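Local structure of N-(5'-phosphoribosyl)anthranilate isomerase (Thermococcus kodakarensis, 5LHF) at residues Val188-Asn191 with Val197-Glu200; Phe5-Gly10 with Pro54-Ser59; Pro65-Ala70 with Glu77-His82; Pro108-Ser111 with Glu116-Glu119; Ile133-Gly138 with Arg148-Ile153. The protein catalyses the isomerisation of N-(5-phospho-beta-D-ribosyl)anthranilate to 1-(2-carboxyphenylamino)-1-deoxy-D-ribulose 5-phosphate, the third step from chorismate to tryptophan. One frame throughout, in Å; residues are numbered along the deposited sequence.

Contact 1: residues Val188-Asn191 with Val197-Glu200; sequences VERN and VLIE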
# COMPACT_ATOMS: atom_id res chain seq x y z
N VAL A 188 -11.61 6.81 -1.87
CA VAL A 188 -12.82 6.53 -1.08
C VAL A 188 -12.99 7.56 0.02
O VAL A 188 -13.62 7.30 1.05
CB VAL A 188 -12.81 5.08 -0.52
CG1 VAL A 188 -12.92 4.04 -1.66
CG2 VAL A 188 -11.58 4.81 0.34
N GLU A 189 -12.43 8.75 -0.19
CA GLU A 189 -12.62 9.88 0.71
C GLU A 189 -13.63 10.88 0.15
O GLU A 189 -13.59 11.24 -1.03
CB GLU A 189 -11.29 10.60 0.94
CG GLU A 189 -10.31 9.79 1.77
CD GLU A 189 -8.92 10.39 1.85
OE1 GLU A 189 -8.04 9.70 2.38
OE2 GLU A 189 -8.71 11.54 1.39
N ARG A 190 -14.51 11.36 1.02
CA ARG A 190 -15.38 12.48 0.71
C ARG A 190 -14.94 13.65 1.58
O ARG A 190 -15.00 13.56 2.81
CB ARG A 190 -16.85 12.12 0.94
CG ARG A 190 -17.84 13.21 0.50
CD ARG A 190 -19.28 12.91 0.92
NE ARG A 190 -19.66 11.54 0.59
CZ ARG A 190 -20.06 11.14 -0.62
NH1 ARG A 190 -20.13 12.01 -1.62
NH2 ARG A 190 -20.38 9.87 -0.82
N ASN A 191 -14.48 14.72 0.94
CA ASN A 191 -13.89 15.87 1.63
C ASN A 191 -12.83 15.41 2.63
O ASN A 191 -12.80 15.85 3.78
CB ASN A 191 -14.97 16.71 2.33
CG ASN A 191 -14.45 18.07 2.78
OD1 ASN A 191 -13.55 18.63 2.16
ND2 ASN A 191 -14.99 18.58 3.89
N VAL A 197 -20.24 5.34 1.50
CA VAL A 197 -20.85 5.11 0.19
C VAL A 197 -19.77 4.92 -0.88
O VAL A 197 -19.89 4.05 -1.75
CB VAL A 197 -21.83 6.23 -0.16
CG1 VAL A 197 -22.13 6.22 -1.65
CG2 VAL A 197 -23.12 6.08 0.66
N LEU A 198 -18.69 5.71 -0.81
CA LEU A 198 -17.57 5.50 -1.73
C LEU A 198 -16.92 4.14 -1.52
O LEU A 198 -16.54 3.47 -2.49
CB LEU A 198 -16.52 6.60 -1.56
CG LEU A 198 -17.00 7.99 -1.98
CD1 LEU A 198 -15.85 8.98 -1.87
CD2 LEU A 198 -17.59 7.97 -3.40
N ILE A 199 -16.75 3.72 -0.26
CA ILE A 199 -16.16 2.41 -0.01
C ILE A 199 -17.05 1.30 -0.57
O ILE A 199 -16.56 0.35 -1.18
CB ILE A 199 -15.86 2.21 1.50
CG1 ILE A 199 -14.72 3.14 1.93
CG2 ILE A 199 -15.46 0.76 1.77
CD1 ILE A 199 -14.53 3.25 3.48
N GLU A 200 -18.36 1.41 -0.37
CA GLU A 200 -19.24 0.36 -0.89
C GLU A 200 -19.22 0.32 -2.41
O GLU A 200 -19.31 -0.75 -3.01
CB GLU A 200 -20.66 0.55 -0.35
CG GLU A 200 -20.71 0.26 1.13
CD GLU A 200 -22.12 0.15 1.68
OE1 GLU A 200 -23.05 0.75 1.10
OE2 GLU A 200 -22.28 -0.54 2.71
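Val197 meets Arg190 at the edge of the guanidinium group: its CB lies near the plane of that group, 4.0 Å from Arg190 NH2. The arginine arrives with a bend at chi3 (-48°) after a straight start, which folds its head back over the helix; the charge itself is paired with Asp195, so Val197 supplies only apolar contact. Leu198 makes the largest share of its segment's contact. Its CB sits 3.7 Å from Val188 CA, and its CD1 reaches past that residue to the following peptide, ending 3.3 Å from Glu189 O. The same leucine's CG also approaches the arginine head, 4.0 Å from Arg190 NH2. Leu198 is thus wedged between a valine backbone and an arginine tip, with no hydrogen bond crossing the interface. Ile199 turns inward beside it, its CG1 resting 3.7 Å from Val188 CB while the two side chains run roughly perpendicular. Both Val188 and Ile199 continue onto Ile8 of the first barrel strand. The contact folds the small hairpin of strands 189-190 and 193-194 onto the start of helix 196-207, the last helix of this TIM barrel, after strand 181-184.

Contact 2: residues Phe5-Gly10 with Pro54-Ser59; sequences FVKICG and PIYLVS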
# COMPACT_ATOMS: atom_id res chain seq x y z
N PHE A 5 -7.29 -9.46 -1.69
CA PHE A 5 -6.82 -8.60 -0.63
C PHE A 5 -7.18 -7.16 -0.96
O PHE A 5 -6.88 -6.68 -2.05
CB PHE A 5 -5.30 -8.75 -0.45
CG PHE A 5 -4.67 -7.79 0.53
CD1 PHE A 5 -4.62 -8.10 1.88
CD2 PHE A 5 -4.07 -6.62 0.09
CE1 PHE A 5 -4.02 -7.24 2.78
CE2 PHE A 5 -3.46 -5.75 0.98
CZ PHE A 5 -3.43 -6.06 2.33
N VAL A 6 -7.86 -6.48 -0.04
CA VAL A 6 -8.20 -5.08 -0.21
C VAL A 6 -7.70 -4.31 1.00
O VAL A 6 -8.03 -4.66 2.13
CB VAL A 6 -9.72 -4.87 -0.36
CG1 VAL A 6 -10.02 -3.38 -0.54
CG2 VAL A 6 -10.26 -5.72 -1.52
N LYS A 7 -6.91 -3.27 0.75
CA LYS A 7 -6.36 -2.43 1.81
C LYS A 7 -6.86 -1.01 1.58
O LYS A 7 -6.78 -0.50 0.46
CB LYS A 7 -4.84 -2.48 1.82
CG LYS A 7 -4.19 -1.51 2.81
CD LYS A 7 -2.68 -1.79 2.98
CE LYS A 7 -1.97 -0.62 3.66
NZ LYS A 7 -1.59 0.47 2.68
N ILE A 8 -7.43 -0.40 2.62
CA ILE A 8 -7.82 1.01 2.57
C ILE A 8 -6.86 1.76 3.47
O ILE A 8 -6.87 1.59 4.70
CB ILE A 8 -9.27 1.25 3.00
CG1 ILE A 8 -10.24 0.55 2.03
CG2 ILE A 8 -9.56 2.74 3.07
CD1 ILE A 8 -11.70 0.53 2.50
N CYS A 9 -6.04 2.60 2.87
CA CYS A 9 -4.90 3.19 3.56
C CYS A 9 -5.24 4.59 4.06
O CYS A 9 -6.16 5.25 3.55
CB CYS A 9 -3.68 3.25 2.64
SG CYS A 9 -2.15 3.74 3.49
N GLY A 10 -4.50 5.03 5.08
CA GLY A 10 -4.56 6.42 5.50
C GLY A 10 -5.65 6.79 6.49
O GLY A 10 -6.23 7.87 6.39
N PRO A 54 -5.33 -6.22 10.34
CA PRO A 54 -3.94 -5.76 10.22
C PRO A 54 -3.89 -4.29 9.84
O PRO A 54 -4.60 -3.83 8.94
CB PRO A 54 -3.38 -6.66 9.11
CG PRO A 54 -4.14 -7.92 9.25
CD PRO A 54 -5.55 -7.50 9.62
N ILE A 55 -3.06 -3.53 10.55
CA ILE A 55 -2.92 -2.11 10.25
C ILE A 55 -1.44 -1.80 10.02
O ILE A 55 -0.61 -2.00 10.92
CB ILE A 55 -3.53 -1.22 11.35
CG1 ILE A 55 -3.30 0.27 11.04
CG2 ILE A 55 -3.03 -1.61 12.76
CD1 ILE A 55 -4.14 1.21 11.89
N TYR A 56 -1.12 -1.35 8.82
CA TYR A 56 0.27 -1.05 8.48
C TYR A 56 0.68 0.32 9.01
O TYR A 56 -0.05 1.30 8.85
CB TYR A 56 0.45 -1.10 6.96
CG TYR A 56 0.42 -2.52 6.44
CD1 TYR A 56 -0.79 -3.17 6.21
CD2 TYR A 56 1.60 -3.20 6.19
CE1 TYR A 56 -0.82 -4.48 5.75
CE2 TYR A 56 1.59 -4.48 5.74
CZ TYR A 56 0.39 -5.12 5.51
OH TYR A 56 0.43 -6.43 5.06
N LEU A 57 1.87 0.38 9.62
CA LEU A 57 2.54 1.66 9.87
C LEU A 57 3.20 2.06 8.56
O LEU A 57 4.17 1.43 8.14
CB LEU A 57 3.57 1.51 10.99
CG LEU A 57 4.18 2.81 11.54
CD1 LEU A 57 3.12 3.67 12.25
CD2 LEU A 57 5.35 2.49 12.49
N VAL A 58 2.66 3.09 7.91
CA VAL A 58 3.06 3.45 6.55
C VAL A 58 3.98 4.66 6.61
O VAL A 58 3.63 5.69 7.21
CB VAL A 58 1.83 3.77 5.68
CG1 VAL A 58 2.26 4.13 4.28
CG2 VAL A 58 0.80 2.62 5.71
N SER A 59 5.14 4.58 5.95
CA SER A 59 6.05 5.72 6.01
C SER A 59 7.07 5.69 4.88
O SER A 59 7.43 4.64 4.35
CB SER A 59 6.77 5.79 7.35
OG SER A 59 7.54 6.99 7.45
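Lys7 lays the end of its aliphatic chain against the ring of Tyr56, with its CE 3.8 Å from Tyr56 CD1 and its CD 4.0 Å from the same atom. Both residues point into the interior of the TIM barrel, from strands 5-9 and 55-59, which are next-but-one neighbours with strand 26-30 between them. The two strands share no backbone hydrogen bond; their axes approach to 8.9 Å and diverge by 49°, so the gap is bridged by side chains alone. The methylenes meet the ring obliquely. Lys7 runs extended as far as CE, which brings CD and CE to the ring; the turn at chi4 (-84°) then carries NZ off it. The charge is buried and satisfied by others: NZ forms a salt bridge with Asp183 of strand 181-184 and a hydrogen bond with Gln80 of strand 78-81. Tyr56 in turn meets the ring of Tyr78, the planes about 55° apart. Further along both strands, Val58 makes the second bridge. Its CG2 branch, anti to the carbonyl carbon, faces the thiol of Cys9, and the distance from Val58 CG2 to Cys9 SG is 3.9 Å.

Contact 3: residues Pro65-Ala70 with Glu77-His82; sequences PEWANA and EYIQVH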
# COMPACT_ATOMS: atom_id res chain seq x y z
N PRO A 65 17.21 3.53 12.13
CA PRO A 65 16.88 4.09 13.45
C PRO A 65 15.54 4.80 13.49
O PRO A 65 14.84 4.75 14.51
CB PRO A 65 18.05 5.05 13.72
CG PRO A 65 19.15 4.55 12.88
CD PRO A 65 18.51 4.01 11.64
N GLU A 66 15.19 5.49 12.41
CA GLU A 66 13.86 6.09 12.30
C GLU A 66 12.77 5.03 12.40
O GLU A 66 11.82 5.17 13.18
CB GLU A 66 13.77 6.83 10.97
CG GLU A 66 14.66 8.04 10.88
CD GLU A 66 14.59 8.70 9.53
OE1 GLU A 66 15.25 8.21 8.59
OE2 GLU A 66 13.84 9.69 9.42
N TRP A 67 12.88 3.97 11.61
CA TRP A 67 11.87 2.92 11.68
C TRP A 67 11.83 2.26 13.04
O TRP A 67 10.75 1.99 13.58
CB TRP A 67 12.12 1.87 10.59
CG TRP A 67 11.47 2.24 9.32
CD1 TRP A 67 12.07 2.75 8.20
CD2 TRP A 67 10.07 2.12 9.01
NE1 TRP A 67 11.12 2.96 7.21
CE2 TRP A 67 9.89 2.59 7.70
CE3 TRP A 67 8.95 1.67 9.73
CZ2 TRP A 67 8.63 2.61 7.07
CZ3 TRP A 67 7.71 1.71 9.12
CH2 TRP A 67 7.56 2.17 7.80
N ALA A 68 13.01 1.95 13.61
CA ALA A 68 13.05 1.29 14.91
C ALA A 68 12.37 2.13 15.98
O ALA A 68 11.61 1.60 16.80
CB ALA A 68 14.51 1.02 15.30
N ASN A 69 12.64 3.43 16.00
CA ASN A 69 11.96 4.29 16.96
C ASN A 69 10.45 4.24 16.77
O ASN A 69 9.69 4.18 17.74
CB ASN A 69 12.44 5.74 16.81
CG ASN A 69 11.66 6.68 17.71
OD1 ASN A 69 11.82 6.65 18.94
ND2 ASN A 69 10.78 7.50 17.11
N ALA A 70 9.99 4.29 15.52
CA ALA A 70 8.55 4.34 15.29
C ALA A 70 7.89 3.02 15.66
O ALA A 70 6.77 3.00 16.17
CB ALA A 70 8.26 4.73 13.84
N GLU A 77 2.84 -4.07 14.19
CA GLU A 77 3.10 -5.44 13.77
C GLU A 77 3.37 -5.54 12.28
O GLU A 77 4.00 -6.50 11.81
CB GLU A 77 1.85 -6.25 14.14
CG GLU A 77 1.62 -6.42 15.64
CD GLU A 77 2.50 -7.49 16.20
OE1 GLU A 77 2.74 -7.51 17.44
OE2 GLU A 77 2.98 -8.33 15.39
N TYR A 78 2.86 -4.57 11.52
CA TYR A 78 2.96 -4.49 10.07
C TYR A 78 3.54 -3.14 9.70
O TYR A 78 3.14 -2.13 10.28
CB TYR A 78 1.58 -4.62 9.40
CG TYR A 78 0.95 -5.97 9.62
CD1 TYR A 78 1.12 -7.00 8.70
CD2 TYR A 78 0.17 -6.21 10.75
CE1 TYR A 78 0.55 -8.24 8.90
CE2 TYR A 78 -0.40 -7.44 10.95
CZ TYR A 78 -0.21 -8.45 10.03
OH TYR A 78 -0.79 -9.68 10.24
N ILE A 79 4.45 -3.11 8.73
CA ILE A 79 4.99 -1.85 8.26
C ILE A 79 4.96 -1.84 6.74
O ILE A 79 5.12 -2.88 6.08
CB ILE A 79 6.42 -1.56 8.78
CG1 ILE A 79 7.44 -2.56 8.24
CG2 ILE A 79 6.45 -1.55 10.31
CD1 ILE A 79 8.89 -2.22 8.64
N GLN A 80 4.72 -0.66 6.19
CA GLN A 80 4.75 -0.45 4.74
C GLN A 80 5.88 0.52 4.46
O GLN A 80 5.81 1.69 4.83
CB GLN A 80 3.41 0.08 4.22
CG GLN A 80 3.44 0.53 2.76
CD GLN A 80 2.03 0.65 2.18
OE1 GLN A 80 1.11 -0.04 2.61
NE2 GLN A 80 1.85 1.59 1.28
N VAL A 81 6.93 0.01 3.81
CA VAL A 81 8.13 0.79 3.55
C VAL A 81 7.99 1.41 2.17
O VAL A 81 8.06 0.72 1.15
CB VAL A 81 9.38 -0.09 3.66
CG1 VAL A 81 10.64 0.67 3.27
CG2 VAL A 81 9.51 -0.63 5.07
N HIS A 82 7.75 2.72 2.15
CA HIS A 82 7.61 3.55 0.95
C HIS A 82 8.90 4.27 0.62
O HIS A 82 8.90 5.47 0.35
CB HIS A 82 6.48 4.56 1.15
CG HIS A 82 5.21 4.21 0.44
ND1 HIS A 82 5.04 4.42 -0.91
CD2 HIS A 82 4.05 3.68 0.89
CE1 HIS A 82 3.83 4.02 -1.26
NE2 HIS A 82 3.21 3.57 -0.18
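Apolar contact dominates where Trp67 of helix 64-74 lies against Ile79 and Val81 of strand 78-81. The six-membered end of the indole does most of the touching: its CZ3 comes within 3.5 Å of Ile79 CB. Ile79 CD1 lies over one ring face, 4.0 Å above the plane near the rim, because chi1 (65°) sets CG1 between the backbone N and the carbonyl carbon. Val81 CG2 approaches obliquely from the same side, 3.9 Å from Trp67 CZ2, so two branched residues of the strand support a single ring. Polar contact is confined to the indole edge. The carbonyl oxygen of Gln80 lies near the ring plane, 3.5 Å from Trp67 CH2, while the indole NE1 is hydrogen-bonded to Met61 O. Helix and strand run nearly antiparallel (151°), their axes 11.3 Å apart, as in the return leg of a beta-alpha-beta unit. With an alanine in place of Trp67, the Ile79 and Val81 branches would probably lose the surface they rest on and Met61 O its indole donor. A broad ring bonded at one edge and packed on its face thus spans the wide helix-to-barrel gap, with its only polar hydrogen paired.

Contact 4: residues Pro108-Ser111 with Glu116-Glu119; sequences PRES and EDAE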
# COMPACT_ATOMS: atom_id res chain seq x y z
N PRO A 108 8.67 2.18 -12.77
CA PRO A 108 9.56 3.02 -13.59
C PRO A 108 8.96 3.34 -14.95
O PRO A 108 8.17 2.58 -15.50
CB PRO A 108 10.82 2.16 -13.74
CG PRO A 108 10.71 1.08 -12.70
CD PRO A 108 9.24 0.86 -12.49
N ARG A 109 9.35 4.49 -15.48
CA ARG A 109 8.95 4.93 -16.82
C ARG A 109 10.18 5.29 -17.64
O ARG A 109 10.27 6.36 -18.23
CB ARG A 109 7.99 6.11 -16.75
CG ARG A 109 6.57 5.76 -16.28
CD ARG A 109 5.76 7.03 -16.08
NE ARG A 109 4.40 6.78 -15.61
CZ ARG A 109 3.47 7.72 -15.50
NH1 ARG A 109 3.76 8.97 -15.83
NH2 ARG A 109 2.25 7.41 -15.08
N GLU A 110 11.16 4.38 -17.67
CA GLU A 110 12.43 4.63 -18.34
C GLU A 110 12.46 4.14 -19.78
O GLU A 110 13.46 4.36 -20.48
CB GLU A 110 13.56 3.98 -17.55
CG GLU A 110 13.65 4.42 -16.10
CD GLU A 110 13.66 5.93 -15.96
OE1 GLU A 110 14.32 6.61 -16.77
OE2 GLU A 110 13.00 6.45 -15.03
N SER A 111 11.40 3.49 -20.26
CA SER A 111 11.35 2.99 -21.62
C SER A 111 9.94 3.15 -22.16
O SER A 111 8.96 3.20 -21.40
CB SER A 111 11.79 1.52 -21.70
OG SER A 111 11.51 0.97 -22.98
N GLU A 116 10.59 -3.64 -20.83
CA GLU A 116 11.92 -3.31 -20.33
C GLU A 116 11.84 -2.67 -18.96
O GLU A 116 12.66 -2.97 -18.09
CB GLU A 116 12.63 -2.39 -21.32
CG GLU A 116 12.68 -2.97 -22.72
CD GLU A 116 13.66 -2.25 -23.62
OE1 GLU A 116 14.08 -2.85 -24.64
OE2 GLU A 116 14.01 -1.09 -23.30
N ASP A 117 10.87 -1.78 -18.75
CA ASP A 117 10.61 -1.29 -17.40
C ASP A 117 10.24 -2.43 -16.46
O ASP A 117 10.66 -2.45 -15.30
CB ASP A 117 9.51 -0.23 -17.44
CG ASP A 117 10.04 1.15 -17.83
OD1 ASP A 117 11.16 1.50 -17.40
OD2 ASP A 117 9.33 1.88 -18.56
N ALA A 118 9.49 -3.42 -16.97
CA ALA A 118 9.15 -4.58 -16.16
C ALA A 118 10.39 -5.37 -15.76
O ALA A 118 10.50 -5.82 -14.61
CB ALA A 118 8.15 -5.48 -16.90
N GLU A 119 11.34 -5.57 -16.69
CA GLU A 119 12.56 -6.30 -16.36
C GLU A 119 13.35 -5.61 -15.26
O GLU A 119 13.86 -6.25 -14.34
CB GLU A 119 13.44 -6.47 -17.60
CG GLU A 119 13.09 -7.66 -18.47
CD GLU A 119 14.08 -7.85 -19.61
OE1 GLU A 119 13.76 -8.61 -20.55
OE2 GLU A 119 15.17 -7.24 -19.57
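Asp117 turns its carboxylate to the backbone of the loop before its helix, where the amide of Ser111 donates to OD2. The separation from Ser111 N to Asp117 OD2 is 3.1 Å, the angle at the hydrogen is 148°, and the oxygen is met on its syn side, 32° out of the carboxylate plane. A second amide bond, Glu110 N to Asp117 OD1 at 2.9 Å, is less certain because the position of OD1 is doubtful. Two successive amides of the loop thus face one carboxylate. A salt bridge to Arg120 goes through OD1 and shares that uncertainty, while OD2 takes a weak hydrogen bond from His145. One residue earlier on the helix, Glu116 OE2 accepts a longer bond from Ser111 OG, 3.3 Å, which comes from well above the carboxylate plane (50°); the same hydroxyl is also bonded to Asp113 N. Pro108 packs closely on the aspartate, its O 3.3 Å from Asp117 CG. Replacing Asp117 with a leucine is likely to leave the Ser111 amide and the Arg120 guanidinium without their shared acceptor group and the loop freer to shift. Around this core, Pro108 packs on Arg120 and, in apolar contact, on Leu121, while Arg109 reaches across to Val139 O and to Asp146. This beta-alpha loop of the TIM barrel, leading from strand 100-106, is thereby folded back over the first turns of helix 114-126, beside helix 143-156, whose Val149 touches Asp117.

Contact 5: residues Ile133-Gly138 with Arg148-Ile153; sequences ILLDTG and RVSAII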
# COMPACT_ATOMS: atom_id res chain seq x y z
N ILE A 133 4.30 -7.22 -1.83
CA ILE A 133 4.84 -6.28 -2.80
C ILE A 133 3.72 -5.34 -3.21
O ILE A 133 2.68 -5.79 -3.72
CB ILE A 133 5.39 -7.01 -4.04
CG1 ILE A 133 6.59 -7.90 -3.68
CG2 ILE A 133 5.72 -6.03 -5.16
CD1 ILE A 133 7.76 -7.13 -3.19
N LEU A 134 3.92 -4.04 -3.02
CA LEU A 134 2.97 -3.04 -3.50
C LEU A 134 3.58 -2.30 -4.68
O LEU A 134 4.74 -1.86 -4.62
CB LEU A 134 2.59 -2.05 -2.39
CG LEU A 134 1.47 -1.05 -2.69
CD1 LEU A 134 0.61 -0.81 -1.42
CD2 LEU A 134 2.06 0.27 -3.18
N LEU A 135 2.81 -2.16 -5.75
CA LEU A 135 3.23 -1.42 -6.94
C LEU A 135 2.45 -0.11 -6.98
O LEU A 135 1.22 -0.10 -7.14
CB LEU A 135 3.01 -2.23 -8.22
CG LEU A 135 3.80 -3.53 -8.38
CD1 LEU A 135 3.61 -4.16 -9.77
CD2 LEU A 135 5.28 -3.29 -8.11
N ASP A 136 3.16 1.00 -6.84
CA ASP A 136 2.55 2.33 -6.77
C ASP A 136 2.58 2.96 -8.16
O ASP A 136 3.62 3.44 -8.61
CB ASP A 136 3.29 3.18 -5.75
CG ASP A 136 2.58 4.48 -5.44
OD1 ASP A 136 3.26 5.44 -5.05
OD2 ASP A 136 1.34 4.55 -5.61
N THR A 137 1.42 3.00 -8.83
CA THR A 137 1.31 3.50 -10.20
C THR A 137 1.13 5.02 -10.23
O THR A 137 0.62 5.62 -9.28
CB THR A 137 0.15 2.83 -10.92
OG1 THR A 137 -1.08 3.17 -10.26
CG2 THR A 137 0.31 1.32 -10.90
N GLY A 138 1.53 5.62 -11.35
CA GLY A 138 1.55 7.07 -11.49
C GLY A 138 0.34 7.63 -12.21
O GLY A 138 -0.69 6.97 -12.37
N ARG A 148 0.67 -1.76 -17.90
CA ARG A 148 1.30 -2.81 -18.70
C ARG A 148 2.51 -3.39 -17.99
O ARG A 148 2.75 -4.61 -18.05
CB ARG A 148 1.71 -2.26 -20.06
CG ARG A 148 0.56 -1.90 -20.94
CD ARG A 148 1.03 -1.02 -22.08
NE ARG A 148 -0.04 -0.19 -22.60
CZ ARG A 148 -0.99 -0.61 -23.42
NH1 ARG A 148 -1.02 -1.87 -23.81
NH2 ARG A 148 -1.91 0.23 -23.84
N VAL A 149 3.31 -2.54 -17.34
CA VAL A 149 4.42 -3.03 -16.54
C VAL A 149 3.91 -3.90 -15.40
O VAL A 149 4.39 -5.02 -15.17
CB VAL A 149 5.26 -1.86 -16.01
CG1 VAL A 149 6.33 -2.36 -15.03
CG2 VAL A 149 5.88 -1.08 -17.16
N SER A 150 2.91 -3.39 -14.66
CA SER A 150 2.43 -4.09 -13.48
C SER A 150 1.84 -5.44 -13.84
O SER A 150 1.98 -6.42 -13.08
CB SER A 150 1.40 -3.23 -12.75
OG SER A 150 1.97 -1.98 -12.38
N ALA A 151 1.17 -5.53 -15.00
CA ALA A 151 0.58 -6.79 -15.41
C ALA A 151 1.65 -7.87 -15.58
O ALA A 151 1.42 -9.04 -15.26
CB ALA A 151 -0.22 -6.61 -16.70
N ILE A 152 2.84 -7.49 -16.06
CA ILE A 152 3.92 -8.46 -16.17
C ILE A 152 4.42 -8.88 -14.79
O ILE A 152 4.66 -10.07 -14.54
CB ILE A 152 5.06 -7.89 -17.05
CG1 ILE A 152 4.56 -7.68 -18.48
CG2 ILE A 152 6.25 -8.83 -17.03
CD1 ILE A 152 5.54 -6.91 -19.38
N ILE A 153 4.57 -7.91 -13.88
CA ILE A 153 5.03 -8.22 -12.53
C ILE A 153 4.04 -9.14 -11.82
O ILE A 153 4.44 -10.03 -11.05
CB ILE A 153 5.25 -6.93 -11.72
CG1 ILE A 153 6.09 -5.91 -12.51
CG2 ILE A 153 5.87 -7.25 -10.37
CD1 ILE A 153 7.49 -6.35 -12.78
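A buried, mainly apolar contact joins Leu135 of barrel strand 132-136 and Thr137 just after it to Ser150 and Ile153 on the inner side of helix 143-156. Leu135 carries it with one methyl group. CG stands anti to the carbonyl carbon (chi1 -64°) and the chain then extends, so CD1 points out of the barrel wall into the notch between two side chains a turn apart on the helix. There Leu135 CD1 lies 3.8 Å from Ile153 CB and equally close to Ser150 OG. The isoleucine meets it with its branch point and CG2, the two chains slanting past each other. Thr137 adds a second methyl, its CG2 resting 4.0 Å from Ser150 OG. That hydroxyl therefore sits among carbon atoms, yet its polar need is met within its own helix by a bond to Asp146 O. No hydrogen bond links strand and helix here. Ser150 CA is 7.1 Å from Leu135 CA, a close approach consistent with the small serine side chain. Such hydrophobic seating of a helix on the outside of its strand is the first half of a beta-alpha-beta crossover of the TIM barrel, completed by strand 160-162.

Overall arrangement
Contact 2 opens the chain order and lies nearest the barrel centre; contacts 3, 4, 5 and 1 follow in series along the chain, reaching outward from the barrel to the surrounding helices and loops. Contacts 2, 3 and 5 reach the same closed eight-stranded sheet. Contacts 2 and 3, centred 13 Å apart, share neighbouring strands 55-59 and 78-81, probably bonded from Leu57 N to Tyr78 O. Contact 5 touches contact 3 across the barrel through Leu134 and Gln80, although their centres are 23 Å apart. Contact 4, 11 Å from contact 5, joins it where helices 114-126 and 143-156 pack. Contact 1 meets contact 2 at Ile8 of strand 5-9, where the C-terminal helix and segment 188-191 pack on the barrel.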